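Local coordinates for uncharacterized egV family protein COG1307 (PDB 3JR7), which is of unknown cellular role but, as a member of the DegV family, probably binds lipid, at residues K23-C29 / G41-L47; V101-S105 / E143-A147; L67-I71 / T286-D291; Q174-L180 / G292-V298. All coordinates share one frame; numbering follows the deposited sequence.

Contact 1 (K23-C29 / G41-L47); sequences KVIVDSC and GFEHVAL
Val24 lies alongside the ring of Phe42, both pointing the same way, with Val24 CB 3.7 Å from CD1 of that ring. Helix 141-155 covers this face, Val150 meeting Val24 while Ala147 and Gln151 meet Phe42. Farther along the same face, Val26 O lies at the edge of the His44 ring, close to its plane, and takes a weak bond of 3.4 Å from His44 ND1. That oxygen already takes the Val45 N-H at 3.0 Å, so two N-H groups share it, and Phe32 stacks on the imidazole. The arrangement is a beta-alpha-beta unit: strand 22-27, helix 34-39 and strand 42-51, the two strands running parallel in register. On the other face Ile25 CG2 and Val45 CG2 press together at 3.4 Å, tighter than usual for methyl groups; helix 85-92 covers Ile25, and Pro83 lies on Val45. At the start, Lys23 bends at chi3 (71°) and brings NZ to Glu43 OE1 in a 2.9 Å salt bridge, approaching from above the carboxylate plane; Ser91 O also accepts from NZ. An alanine at this position would remove the ammonium group and would probably leave the Glu43 carboxylate without its cation and Ser91 O without this donor. At the far end, Ser28 OG stands between its backbone N and carbonyl carbon (chi1 64°), where the Leu47 N-H meets it almost straight at 3.1 Å; Ser28 OG is also hydrogen-bonded to Asp58 OD2. Leu47 crosses over Asp27, CD1 touching Asp27 CB at 3.6 Å, and its side chain also borders the pocket holding the bound polyether.

Contact 2 (V101-S105 / E143-A147); sequences VVTLS and ETLIA
Val102 pushes both of its methyl groups into the flank of helix 141-155. CG1, placed opposite the backbone N by a chi1 of -179°, rests 3.7 Å from Glu143 O and also touches Glu143 CB. The same carbonyl accepts the helical N-H of Ala147, so the valine packs on a backbone oxygen that is already bonded. CG2 meets Ile146 CG2 at 3.8 Å, the two side chains meeting at a slant. Thr103 turns its side chain from the helix and gives its hydroxyl to Leu104 O at 2.9 Å; what it offers Glu143 is backbone, Thr103 C lying 3.6 Å from Glu143 OE1. At Leu104 the extended glutamate chain ends: Glu143 CD comes to 3.5 Å from Leu104 N, and OE2 to 3.5 Å from Leu104 CG. This is packing of the carboxylate against the chain, since the angle at Leu104 N is poor for a bond to OE1 and its N-H goes to Asp27 OD2 instead. The acid group is buried beside Thr103 and Leu104, with Leu104 reaching on toward the bound polyether. Strand 98-103 runs between the parallel strands 22-27 and 130-135, and helix 141-155 covers one face of this sheet; its segment 143-147 runs nearly antiparallel to strand segment 101-103, at 163°. Ala147 extends the packing onto Val24 and Val26 of strand 22-27, Ile146 leans outward on Val167, Tyr170 and Ile171 of helix 160-173, and helix 111-126 covers Val101 and Thr103 from the other side of the sheet.

Contact 3 (L67-I71 / T286-D291); sequences LLLKI and TVYAND
With chi1 at 172° and chi2 at 58°, Leu67 carries CD2 out to Thr286, whose own chi1 of -67° sets CG2 opposite its backbone N; the two side chains meet tip to tip, CD2 to CG2, at 3.6 Å. The same torsion keeps Thr286 OG1 beside its backbone N and turned from the leucines, bonded to Thr281 OG1 and Ser282 O. Leu68 comes to the threonine methyl at about a right angle, its CD2 also 3.6 Å from Thr286 CG2, so two leucines share one methyl group. The other branch of Leu67 crosses Val287, CD1 lying 4.0 Å from Val287 CG2. An alanine in place of Leu67 would take away both branches and would probably open a gap beside Thr286 CG2 and Val287 CG2. Leu67, Leu68 and Ile71 form one side of helix 64-73, which packs on the last turn of helix 283-289 by apolar side chains. Ile71 closes the row, its CD1 resting 4.2 Å from Val287 CA. Asn290 leaves the helix with positive phi after its N-H has bonded to Thr286 O at 2.9 Å, and Asp291 N then lies 3.9 Å from Leu68 CD2. Ile49 and Ile51 of strand 42-51 border this apolar seam, Ile49 on Val287 and Ile51 on Leu67 and Ile71, while Asp291 OD1 takes a bond from Asn255 ND2.

Contact 4 (Q174-L180 / G292-V298); sequences QHTYFVL and GGIIVVV
Val297 spreads its two methyl groups between neighbours on segment 174-180: CG1 presses on Gln174 CG at a tight 3.3 Å, and CG2 crosses Thr176 at a slant, 3.6 Å from OG1. The polar ends look elsewhere, Gln174 NE2 to Gly142 O and Tyr170 OH, Thr176 OG1 to Ser138 OG. Phe178 CG stands between its backbone N and carbonyl carbon (chi1 62°), a torsion that carries the ring away from Ile295 and leaves CB to touch Ile295 CG1 at 4.0 Å. Thr176, Phe178 and Ile295, on one face of the pair, belong to the pocket of the bound polyether. On the opposite face, Tyr177 turns its ring edge to the carbonyl of Val296, CD2 being 3.6 Å from Val296 O in the ring plane. Backbone pairs Tyr177-Val296 and Val179-Ile294 bond both ways. A side chain on Gly293 would run into Leu180 CD2. At the carboxyl end a water joins His175 ND1 to Val298 O. The two strands, antiparallel, form the middle of a mixed sheet, with 205-211 beyond the first and 248-253 beyond the second. Tyr177 and Val179 pack on helix 226-240, Ile294 and Val296 on helix 257-270, and Val297 with Gln174 faces helix 141-155.

Contacts 1 and 2 share one sheet, their centres 9 Å apart, and meet where the acid groups of Asp27 and Glu143 lie 2.5 Å apart, OD1 to OE1. Contact 2 reaches contact 4 through Leu145 CD1 on Val297 CG1 at 3.5 Å, so helix 141-155, packed on the first sheet, also meets the second. Contact 3, centred about 21 Å from contacts 1 and 2, runs into contact 4, Leu180 CD2 lying 3.4 Å from Ala289 O. The pocket draws on all four: Leu47, Leu104 and Ile295 have side chains about 4 Å from the bound polyether, and Tyr288, Thr176 and Phe178 also line it. The molecule probably came from crystallisation, but its place is consistent with lipid binding.

Contact 1 (K23-C29 / G41-L47)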
loop_
_atom_site.group_PDB
_atom_site.type_symbol
_atom_site.label_atom_id
_atom_site.label_comp_id
_atom_site.label_asym_id
_atom_site.label_seq_id
_atom_site.Cartn_x
_atom_site.Cartn_y
_atom_site.Cartn_z
ATOM N N LYS A 23 -11.227 14.808 -4.909
ATOM C CA LYS A 23 -10.589 13.700 -5.595
ATOM C C LYS A 23 -9.567 13.053 -4.640
ATOM O O LYS A 23 -8.913 13.766 -3.871
ATOM C CB LYS A 23 -9.947 14.183 -6.887
ATOM C CG LYS A 23 -9.480 13.085 -7.786
ATOM C CD LYS A 23 -9.125 13.589 -9.208
ATOM C CE LYS A 23 -7.827 14.434 -9.274
ATOM N NZ LYS A 23 -7.335 14.829 -10.735
ATOM N N VAL A 24 -9.443 11.732 -4.708
ATOM C CA VAL A 24 -8.425 10.958 -3.969
ATOM C C VAL A 24 -7.407 10.390 -4.921
ATOM O O VAL A 24 -7.722 9.498 -5.744
ATOM C CB VAL A 24 -9.009 9.791 -3.151
ATOM C CG1 VAL A 24 -7.904 9.176 -2.236
ATOM C CG2 VAL A 24 -10.235 10.257 -2.308
ATOM N N ILE A 25 -6.202 10.935 -4.848
ATOM C CA ILE A 25 -5.088 10.511 -5.669
ATOM C C ILE A 25 -4.243 9.528 -4.839
ATOM O O ILE A 25 -3.886 9.818 -3.718
ATOM C CB ILE A 25 -4.200 11.703 -6.038
ATOM C CG1 ILE A 25 -5.028 12.776 -6.807
ATOM C CG2 ILE A 25 -2.970 11.240 -6.837
ATOM C CD1 ILE A 25 -4.349 14.091 -6.870
ATOM N N VAL A 26 -3.917 8.397 -5.406
ATOM C CA VAL A 26 -3.170 7.351 -4.737
ATOM C C VAL A 26 -2.023 6.954 -5.636
ATOM O O VAL A 26 -2.230 6.773 -6.849
ATOM C CB VAL A 26 -4.080 6.142 -4.482
ATOM C CG1 VAL A 26 -3.335 5.067 -3.648
ATOM C CG2 VAL A 26 -5.361 6.597 -3.776
ATOM N N ASP A 27 -0.800 6.829 -5.107
ATOM C CA ASP A 27 0.262 6.332 -5.960
ATOM C C ASP A 27 -0.022 4.869 -6.310
ATOM O O ASP A 27 -0.859 4.219 -5.683
ATOM C CB ASP A 27 1.685 6.564 -5.409
ATOM C CG ASP A 27 2.019 5.724 -4.172
ATOM O OD1 ASP A 27 1.543 4.568 -4.017
ATOM O OD2 ASP A 27 2.858 6.211 -3.391
ATOM N N SER A 28 0.625 4.373 -7.366
ATOM C CA SER A 28 0.145 3.136 -8.017
ATOM C C SER A 28 0.381 1.896 -7.132
ATOM O O SER A 28 -0.183 0.860 -7.348
ATOM C CB SER A 28 0.807 2.967 -9.371
ATOM O OG SER A 28 2.182 2.796 -9.226
ATOM N N CYS A 29 1.190 2.037 -6.099
ATOM C CA CYS A 29 1.383 0.926 -5.160
ATOM C C CYS A 29 0.066 0.537 -4.505
ATOM O O CYS A 29 -0.216 -0.654 -4.299
ATOM C CB CYS A 29 2.457 1.262 -4.121
ATOM S SG CYS A 29 2.851 -0.161 -3.097
ATOM N N GLY A 41 -14.059 8.856 -8.149
ATOM C CA GLY A 41 -13.319 9.764 -7.286
ATOM C C GLY A 41 -11.877 9.330 -6.967
ATOM O O GLY A 41 -11.176 10.080 -6.301
ATOM N N PHE A 42 -11.428 8.153 -7.411
ATOM C CA PHE A 42 -10.038 7.702 -7.153
ATOM C C PHE A 42 -9.202 7.736 -8.406
ATOM O O PHE A 42 -9.668 7.297 -9.464
ATOM C CB PHE A 42 -10.007 6.277 -6.592
ATOM C CG PHE A 42 -10.836 6.099 -5.326
ATOM C CD1 PHE A 42 -10.321 6.445 -4.087
ATOM C CD2 PHE A 42 -12.157 5.639 -5.399
ATOM C CE1 PHE A 42 -11.114 6.307 -2.920
ATOM C CE2 PHE A 42 -12.943 5.511 -4.265
ATOM C CZ PHE A 42 -12.413 5.849 -3.006
ATOM N N GLU A 43 -7.969 8.220 -8.297
ATOM C CA GLU A 43 -7.077 8.320 -9.435
ATOM C C GLU A 43 -5.696 7.871 -9.032
ATOM O O GLU A 43 -5.224 8.227 -7.944
ATOM C CB GLU A 43 -7.005 9.775 -9.920
ATOM C CG GLU A 43 -5.989 10.003 -10.976
ATOM C CD GLU A 43 -5.949 11.440 -11.528
ATOM O OE1 GLU A 43 -6.975 12.111 -11.539
ATOM O OE2 GLU A 43 -4.868 11.858 -12.002
ATOM N N HIS A 44 -5.036 7.106 -9.891
ATOM C CA HIS A 44 -3.670 6.667 -9.616
ATOM C C HIS A 44 -2.697 7.660 -10.245
ATOM O O HIS A 44 -2.967 8.206 -11.301
ATOM C CB HIS A 44 -3.332 5.284 -10.230
ATOM C CG HIS A 44 -3.815 4.102 -9.442
ATOM N ND1 HIS A 44 -3.528 3.932 -8.096
ATOM C CD2 HIS A 44 -4.462 2.978 -9.833
ATOM C CE1 HIS A 44 -4.020 2.778 -7.684
ATOM N NE2 HIS A 44 -4.613 2.187 -8.713
ATOM N N VAL A 45 -1.551 7.819 -9.599
ATOM C CA VAL A 45 -0.341 8.403 -10.155
ATOM C C VAL A 45 0.700 7.307 -10.177
ATOM O O VAL A 45 1.036 6.718 -9.122
ATOM C CB VAL A 45 0.117 9.649 -9.348
ATOM C CG1 VAL A 45 1.469 10.140 -9.786
ATOM C CG2 VAL A 45 -0.912 10.758 -9.540
ATOM N N ALA A 46 1.193 6.995 -11.377
ATOM C CA ALA A 46 2.000 5.795 -11.609
ATOM C C ALA A 46 3.441 5.965 -11.221
ATOM O O ALA A 46 4.059 7.026 -11.479
ATOM C CB ALA A 46 1.902 5.372 -13.100
ATOM N N LEU A 47 3.977 4.934 -10.571
ATOM C CA LEU A 47 5.410 4.801 -10.408
ATOM C C LEU A 47 6.026 4.129 -11.626
ATOM O O LEU A 47 5.309 3.600 -12.478
ATOM C CB LEU A 47 5.738 3.964 -9.159
ATOM C CG LEU A 47 5.684 4.698 -7.832
ATOM C CD1 LEU A 47 4.247 4.749 -7.250
ATOM C CD2 LEU A 47 6.697 4.092 -6.850
#

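Contact 2 (V101-S105 / E143-A147)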
loop_
_atom_site.group_PDB
_atom_site.type_symbol
_atom_site.label_atom_id
_atom_site.label_comp_id
_atom_site.label_asym_id
_atom_site.label_seq_id
_atom_site.Cartn_x
_atom_site.Cartn_y
_atom_site.Cartn_z
ATOM N N VAL A 101 -4.196 13.156 -1.134
ATOM C CA VAL A 101 -3.173 12.340 -1.793
ATOM C C VAL A 101 -2.712 11.267 -0.804
ATOM O O VAL A 101 -2.442 11.573 0.378
ATOM C CB VAL A 101 -1.987 13.214 -2.259
ATOM C CG1 VAL A 101 -1.042 12.430 -3.228
ATOM C CG2 VAL A 101 -2.484 14.506 -2.920
ATOM N N VAL A 102 -2.635 10.023 -1.250
ATOM C CA VAL A 102 -2.209 8.916 -0.384
ATOM C C VAL A 102 -1.006 8.250 -0.998
ATOM O O VAL A 102 -1.066 7.864 -2.161
ATOM C CB VAL A 102 -3.306 7.873 -0.235
ATOM C CG1 VAL A 102 -2.798 6.710 0.730
ATOM C CG2 VAL A 102 -4.588 8.535 0.301
ATOM N N THR A 103 0.093 8.183 -0.259
ATOM C CA THR A 103 1.351 7.674 -0.761
ATOM C C THR A 103 1.907 6.566 0.080
ATOM O O THR A 103 1.552 6.397 1.251
ATOM C CB THR A 103 2.469 8.771 -0.859
ATOM O OG1 THR A 103 2.958 9.117 0.441
ATOM C CG2 THR A 103 1.968 10.025 -1.603
ATOM N N LEU A 104 2.789 5.800 -0.546
ATOM C CA LEU A 104 3.744 4.941 0.146
ATOM C C LEU A 104 4.388 5.644 1.342
ATOM O O LEU A 104 4.620 6.849 1.313
ATOM C CB LEU A 104 4.869 4.560 -0.834
ATOM C CG LEU A 104 4.650 3.404 -1.800
ATOM C CD1 LEU A 104 5.535 3.621 -3.053
ATOM C CD2 LEU A 104 4.918 2.082 -1.113
ATOM N N SER A 105 4.733 4.864 2.354
ATOM C CA SER A 105 5.568 5.324 3.442
ATOM C C SER A 105 6.730 6.175 2.988
ATOM O O SER A 105 7.553 5.785 2.092
ATOM C CB SER A 105 6.150 4.143 4.222
ATOM O OG SER A 105 7.071 4.631 5.207
ATOM N N GLU A 143 -2.497 1.739 1.737
ATOM C CA GLU A 143 -2.911 2.957 0.994
ATOM C C GLU A 143 -4.382 2.871 0.583
ATOM O O GLU A 143 -5.147 3.853 0.667
ATOM C CB GLU A 143 -2.033 3.133 -0.230
ATOM C CG GLU A 143 -0.549 3.377 0.107
ATOM C CD GLU A 143 0.335 3.423 -1.126
ATOM O OE1 GLU A 143 0.063 4.231 -2.025
ATOM O OE2 GLU A 143 1.299 2.635 -1.190
ATOM N N THR A 144 -4.777 1.683 0.126
ATOM C CA THR A 144 -6.125 1.416 -0.314
ATOM C C THR A 144 -7.086 1.747 0.812
ATOM O O THR A 144 -8.076 2.485 0.625
ATOM C CB THR A 144 -6.304 -0.075 -0.676
ATOM O OG1 THR A 144 -5.273 -0.488 -1.588
ATOM C CG2 THR A 144 -7.659 -0.316 -1.258
ATOM N N LEU A 145 -6.776 1.228 1.987
ATOM C CA LEU A 145 -7.664 1.422 3.136
ATOM C C LEU A 145 -7.763 2.900 3.556
ATOM O O LEU A 145 -8.838 3.377 3.901
ATOM C CB LEU A 145 -7.238 0.558 4.322
ATOM C CG LEU A 145 -7.644 -0.907 4.266
ATOM C CD1 LEU A 145 -6.945 -1.685 5.390
ATOM C CD2 LEU A 145 -9.146 -1.075 4.312
ATOM N N ILE A 146 -6.657 3.614 3.474
ATOM C CA ILE A 146 -6.637 5.069 3.731
ATOM C C ILE A 146 -7.540 5.834 2.717
ATOM O O ILE A 146 -8.363 6.636 3.131
ATOM C CB ILE A 146 -5.186 5.615 3.721
ATOM C CG1 ILE A 146 -4.379 5.008 4.900
ATOM C CG2 ILE A 146 -5.151 7.147 3.828
ATOM C CD1 ILE A 146 -2.876 5.164 4.741
ATOM N N ALA A 147 -7.429 5.501 1.427
ATOM C CA ALA A 147 -8.280 6.057 0.384
ATOM C C ALA A 147 -9.766 5.818 0.696
ATOM O O ALA A 147 -10.589 6.756 0.557
ATOM C CB ALA A 147 -7.942 5.473 -1.007
#

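Contact 3 (L67-I71 / T286-D291)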
loop_
_atom_site.group_PDB
_atom_site.type_symbol
_atom_site.label_atom_id
_atom_site.label_comp_id
_atom_site.label_asym_id
_atom_site.label_seq_id
_atom_site.Cartn_x
_atom_site.Cartn_y
_atom_site.Cartn_z
ATOM N N LEU A 67 4.791 -9.212 -15.784
ATOM C CA LEU A 67 5.775 -8.670 -14.860
ATOM C C LEU A 67 6.473 -9.774 -14.080
ATOM O O LEU A 67 7.677 -9.766 -13.929
ATOM C CB LEU A 67 5.054 -7.682 -13.898
ATOM C CG LEU A 67 5.852 -7.114 -12.713
ATOM C CD1 LEU A 67 7.110 -6.370 -13.137
ATOM C CD2 LEU A 67 4.877 -6.187 -11.923
ATOM N N LEU A 68 5.719 -10.733 -13.566
ATOM C CA LEU A 68 6.325 -11.842 -12.812
ATOM C C LEU A 68 7.292 -12.635 -13.681
ATOM O O LEU A 68 8.319 -13.081 -13.210
ATOM C CB LEU A 68 5.229 -12.768 -12.273
ATOM C CG LEU A 68 4.446 -12.260 -11.039
ATOM C CD1 LEU A 68 3.218 -13.148 -10.676
ATOM C CD2 LEU A 68 5.398 -12.071 -9.826
ATOM N N LEU A 69 6.937 -12.835 -14.952
ATOM C CA LEU A 69 7.822 -13.594 -15.873
ATOM C C LEU A 69 9.109 -12.810 -16.154
ATOM O O LEU A 69 10.206 -13.376 -16.172
ATOM C CB LEU A 69 7.092 -13.905 -17.193
ATOM C CG LEU A 69 6.047 -15.032 -17.089
ATOM C CD1 LEU A 69 5.204 -15.022 -18.306
ATOM C CD2 LEU A 69 6.699 -16.440 -16.867
ATOM N N LYS A 70 8.980 -11.490 -16.338
ATOM C CA LYS A 70 10.183 -10.683 -16.507
ATOM C C LYS A 70 11.084 -10.722 -15.273
ATOM O O LYS A 70 12.326 -10.837 -15.374
ATOM C CB LYS A 70 9.808 -9.241 -16.890
ATOM C CG LYS A 70 10.998 -8.353 -17.154
ATOM C CD LYS A 70 11.854 -8.859 -18.335
ATOM C CE LYS A 70 12.822 -7.787 -18.821
ATOM N NZ LYS A 70 13.502 -8.196 -20.088
ATOM N N ILE A 71 10.485 -10.602 -14.090
ATOM C CA ILE A 71 11.259 -10.762 -12.837
ATOM C C ILE A 71 11.960 -12.122 -12.780
ATOM O O ILE A 71 13.131 -12.245 -12.368
ATOM C CB ILE A 71 10.367 -10.595 -11.568
ATOM C CG1 ILE A 71 9.836 -9.136 -11.450
ATOM C CG2 ILE A 71 11.135 -11.059 -10.301
ATOM C CD1 ILE A 71 8.613 -9.015 -10.498
ATOM N N THR A 286 3.743 -6.094 -6.481
ATOM C CA THR A 286 4.292 -7.314 -7.069
ATOM C C THR A 286 5.810 -7.313 -7.079
ATOM O O THR A 286 6.436 -8.301 -6.659
ATOM C CB THR A 286 3.755 -7.496 -8.467
ATOM O OG1 THR A 286 2.341 -7.766 -8.366
ATOM C CG2 THR A 286 4.507 -8.590 -9.202
ATOM N N VAL A 287 6.417 -6.202 -7.498
ATOM C CA VAL A 287 7.866 -6.134 -7.550
ATOM C C VAL A 287 8.521 -6.412 -6.191
ATOM O O VAL A 287 9.514 -7.144 -6.105
ATOM C CB VAL A 287 8.329 -4.773 -8.096
ATOM C CG1 VAL A 287 9.828 -4.571 -7.881
ATOM C CG2 VAL A 287 7.957 -4.632 -9.621
ATOM N N TYR A 288 7.986 -5.826 -5.122
ATOM C CA TYR A 288 8.571 -5.984 -3.785
ATOM C C TYR A 288 8.034 -7.193 -3.010
ATOM O O TYR A 288 8.759 -7.768 -2.192
ATOM C CB TYR A 288 8.453 -4.666 -2.997
ATOM C CG TYR A 288 9.400 -3.622 -3.571
ATOM C CD1 TYR A 288 10.767 -3.669 -3.284
ATOM C CD2 TYR A 288 8.980 -2.684 -4.472
ATOM C CE1 TYR A 288 11.639 -2.759 -3.784
ATOM C CE2 TYR A 288 9.889 -1.733 -5.032
ATOM C CZ TYR A 288 11.208 -1.793 -4.681
ATOM O OH TYR A 288 12.153 -0.923 -5.207
ATOM N N ALA A 289 6.796 -7.603 -3.255
ATOM C CA ALA A 289 6.246 -8.764 -2.529
ATOM C C ALA A 289 6.717 -10.086 -3.130
ATOM O O ALA A 289 6.912 -11.098 -2.426
ATOM C CB ALA A 289 4.719 -8.703 -2.501
ATOM N N ASN A 290 6.803 -10.089 -4.444
ATOM C CA ASN A 290 7.205 -11.233 -5.244
ATOM C C ASN A 290 6.157 -12.327 -5.234
ATOM O O ASN A 290 5.170 -12.309 -4.447
ATOM C CB ASN A 290 8.599 -11.769 -4.830
ATOM C CG ASN A 290 9.730 -10.912 -5.356
ATOM O OD1 ASN A 290 10.591 -10.431 -4.591
ATOM N ND2 ASN A 290 9.766 -10.741 -6.669
ATOM N N ASP A 291 6.340 -13.250 -6.180
ATOM C CA ASP A 291 5.405 -14.356 -6.367
ATOM C C ASP A 291 5.185 -15.026 -5.015
ATOM O O ASP A 291 6.148 -15.343 -4.328
ATOM C CB ASP A 291 6.057 -15.382 -7.314
ATOM C CG ASP A 291 5.100 -16.468 -7.778
ATOM O OD1 ASP A 291 3.859 -16.401 -7.560
ATOM O OD2 ASP A 291 5.635 -17.357 -8.451
#

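Contact 4 (Q174-L180 / G292-V298)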
loop_
_atom_site.group_PDB
_atom_site.type_symbol
_atom_site.label_atom_id
_atom_site.label_comp_id
_atom_site.label_asym_id
_atom_site.label_seq_id
_atom_site.Cartn_x
_atom_site.Cartn_y
_atom_site.Cartn_z
ATOM N N GLN A 174 -3.686 2.211 12.089
ATOM C CA GLN A 174 -3.448 1.174 11.078
ATOM C C GLN A 174 -2.081 0.509 11.206
ATOM O O GLN A 174 -1.068 1.206 11.218
ATOM C CB GLN A 174 -3.577 1.798 9.686
ATOM C CG GLN A 174 -3.599 0.816 8.522
ATOM C CD GLN A 174 -3.481 1.532 7.180
ATOM O OE1 GLN A 174 -2.434 2.099 6.885
ATOM N NE2 GLN A 174 -4.535 1.460 6.343
ATOM N N HIS A 175 -2.053 -0.840 11.216
ATOM C CA HIS A 175 -0.809 -1.628 11.222
ATOM C C HIS A 175 -0.771 -2.563 10.002
ATOM O O HIS A 175 -1.800 -3.070 9.583
ATOM C CB HIS A 175 -0.734 -2.551 12.458
ATOM C CG HIS A 175 -0.751 -1.832 13.764
ATOM N ND1 HIS A 175 -1.921 -1.413 14.358
ATOM C CD2 HIS A 175 0.255 -1.391 14.554
ATOM C CE1 HIS A 175 -1.632 -0.770 15.477
ATOM N NE2 HIS A 175 -0.322 -0.731 15.609
ATOM N N THR A 176 0.430 -2.815 9.492
ATOM C CA THR A 176 0.669 -3.618 8.302
ATOM C C THR A 176 1.565 -4.801 8.662
ATOM O O THR A 176 2.509 -4.691 9.479
ATOM C CB THR A 176 1.418 -2.778 7.229
ATOM O OG1 THR A 176 0.661 -1.603 6.984
ATOM C CG2 THR A 176 1.638 -3.550 5.873
ATOM N N TYR A 177 1.286 -5.922 8.024
ATOM C CA TYR A 177 2.017 -7.181 8.249
ATOM C C TYR A 177 2.191 -7.876 6.928
ATOM O O TYR A 177 1.325 -7.759 6.058
ATOM C CB TYR A 177 1.185 -8.080 9.159
ATOM C CG TYR A 177 0.731 -7.423 10.424
ATOM C CD1 TYR A 177 1.427 -7.598 11.604
ATOM C CD2 TYR A 177 -0.409 -6.613 10.435
ATOM C CE1 TYR A 177 1.014 -6.964 12.768
ATOM C CE2 TYR A 177 -0.825 -6.012 11.568
ATOM C CZ TYR A 177 -0.117 -6.193 12.739
ATOM O OH TYR A 177 -0.544 -5.572 13.887
ATOM N N PHE A 178 3.278 -8.609 6.760
ATOM C CA PHE A 178 3.451 -9.394 5.560
ATOM C C PHE A 178 4.353 -10.584 5.754
ATOM O O PHE A 178 5.209 -10.602 6.648
ATOM C CB PHE A 178 3.915 -8.552 4.379
ATOM C CG PHE A 178 5.247 -7.875 4.533
ATOM C CD1 PHE A 178 6.375 -8.367 3.902
ATOM C CD2 PHE A 178 5.345 -6.664 5.177
ATOM C CE1 PHE A 178 7.577 -7.675 3.941
ATOM C CE2 PHE A 178 6.564 -5.961 5.247
ATOM C CZ PHE A 178 7.665 -6.460 4.659
ATOM N N VAL A 179 4.139 -11.569 4.903
ATOM C CA VAL A 179 5.004 -12.731 4.754
ATOM C C VAL A 179 5.216 -12.959 3.245
ATOM O O VAL A 179 4.250 -13.024 2.446
ATOM C CB VAL A 179 4.388 -14.021 5.376
ATOM C CG1 VAL A 179 5.312 -15.211 5.152
ATOM C CG2 VAL A 179 4.130 -13.851 6.871
ATOM N N LEU A 180 6.475 -13.048 2.860
ATOM C CA LEU A 180 6.854 -13.263 1.484
ATOM C C LEU A 180 7.579 -14.591 1.329
ATOM O O LEU A 180 8.118 -15.105 2.294
ATOM C CB LEU A 180 7.824 -12.172 1.025
ATOM C CG LEU A 180 7.345 -10.742 1.269
ATOM C CD1 LEU A 180 8.323 -9.750 0.618
ATOM C CD2 LEU A 180 5.911 -10.553 0.794
ATOM N N GLY A 292 3.934 -15.212 -4.634
ATOM C CA GLY A 292 3.625 -15.902 -3.392
ATOM C C GLY A 292 3.516 -15.047 -2.121
ATOM O O GLY A 292 3.252 -15.582 -1.047
ATOM N N GLY A 293 3.691 -13.737 -2.227
ATOM C CA GLY A 293 3.590 -12.876 -1.061
ATOM C C GLY A 293 2.175 -12.527 -0.618
ATOM O O GLY A 293 1.223 -12.463 -1.434
ATOM N N ILE A 294 2.050 -12.256 0.680
ATOM C CA ILE A 294 0.794 -11.929 1.326
ATOM C C ILE A 294 1.042 -10.702 2.205
ATOM O O ILE A 294 1.999 -10.658 2.977
ATOM C CB ILE A 294 0.304 -13.064 2.207
ATOM C CG1 ILE A 294 -0.097 -14.260 1.359
ATOM C CG2 ILE A 294 -0.913 -12.615 3.022
ATOM C CD1 ILE A 294 -1.448 -14.026 0.567
ATOM N N ILE A 295 0.173 -9.712 2.063
ATOM C CA ILE A 295 0.197 -8.505 2.859
ATOM C C ILE A 295 -1.156 -8.370 3.547
ATOM O O ILE A 295 -2.205 -8.495 2.895
ATOM C CB ILE A 295 0.438 -7.275 1.942
ATOM C CG1 ILE A 295 1.787 -7.408 1.210
ATOM C CG2 ILE A 295 0.345 -5.944 2.762
ATOM C CD1 ILE A 295 1.829 -6.629 -0.067
ATOM N N VAL A 296 -1.146 -8.076 4.837
ATOM C CA VAL A 296 -2.367 -7.827 5.579
ATOM C C VAL A 296 -2.339 -6.492 6.310
ATOM O O VAL A 296 -1.337 -6.151 6.951
ATOM C CB VAL A 296 -2.596 -8.922 6.649
ATOM C CG1 VAL A 296 -3.858 -8.643 7.436
ATOM C CG2 VAL A 296 -2.598 -10.376 5.980
ATOM N N VAL A 297 -3.444 -5.757 6.218
ATOM C CA VAL A 297 -3.616 -4.500 6.923
ATOM C C VAL A 297 -4.979 -4.415 7.582
ATOM O O VAL A 297 -5.979 -4.754 6.968
ATOM C CB VAL A 297 -3.469 -3.283 5.955
ATOM C CG1 VAL A 297 -3.662 -1.976 6.707
ATOM C CG2 VAL A 297 -2.091 -3.289 5.307
ATOM N N VAL A 298 -5.009 -3.911 8.826
ATOM C CA VAL A 298 -6.242 -3.513 9.493
ATOM C C VAL A 298 -5.992 -2.307 10.502
ATOM O O VAL A 298 -4.793 -2.184 10.972
ATOM C CB VAL A 298 -6.892 -4.724 10.191
ATOM C CG1 VAL A 298 -5.996 -5.290 11.330
ATOM C CG2 VAL A 298 -8.319 -4.396 10.651
HETATM O O HOH W 1 -4.398 -2.872 13.687
#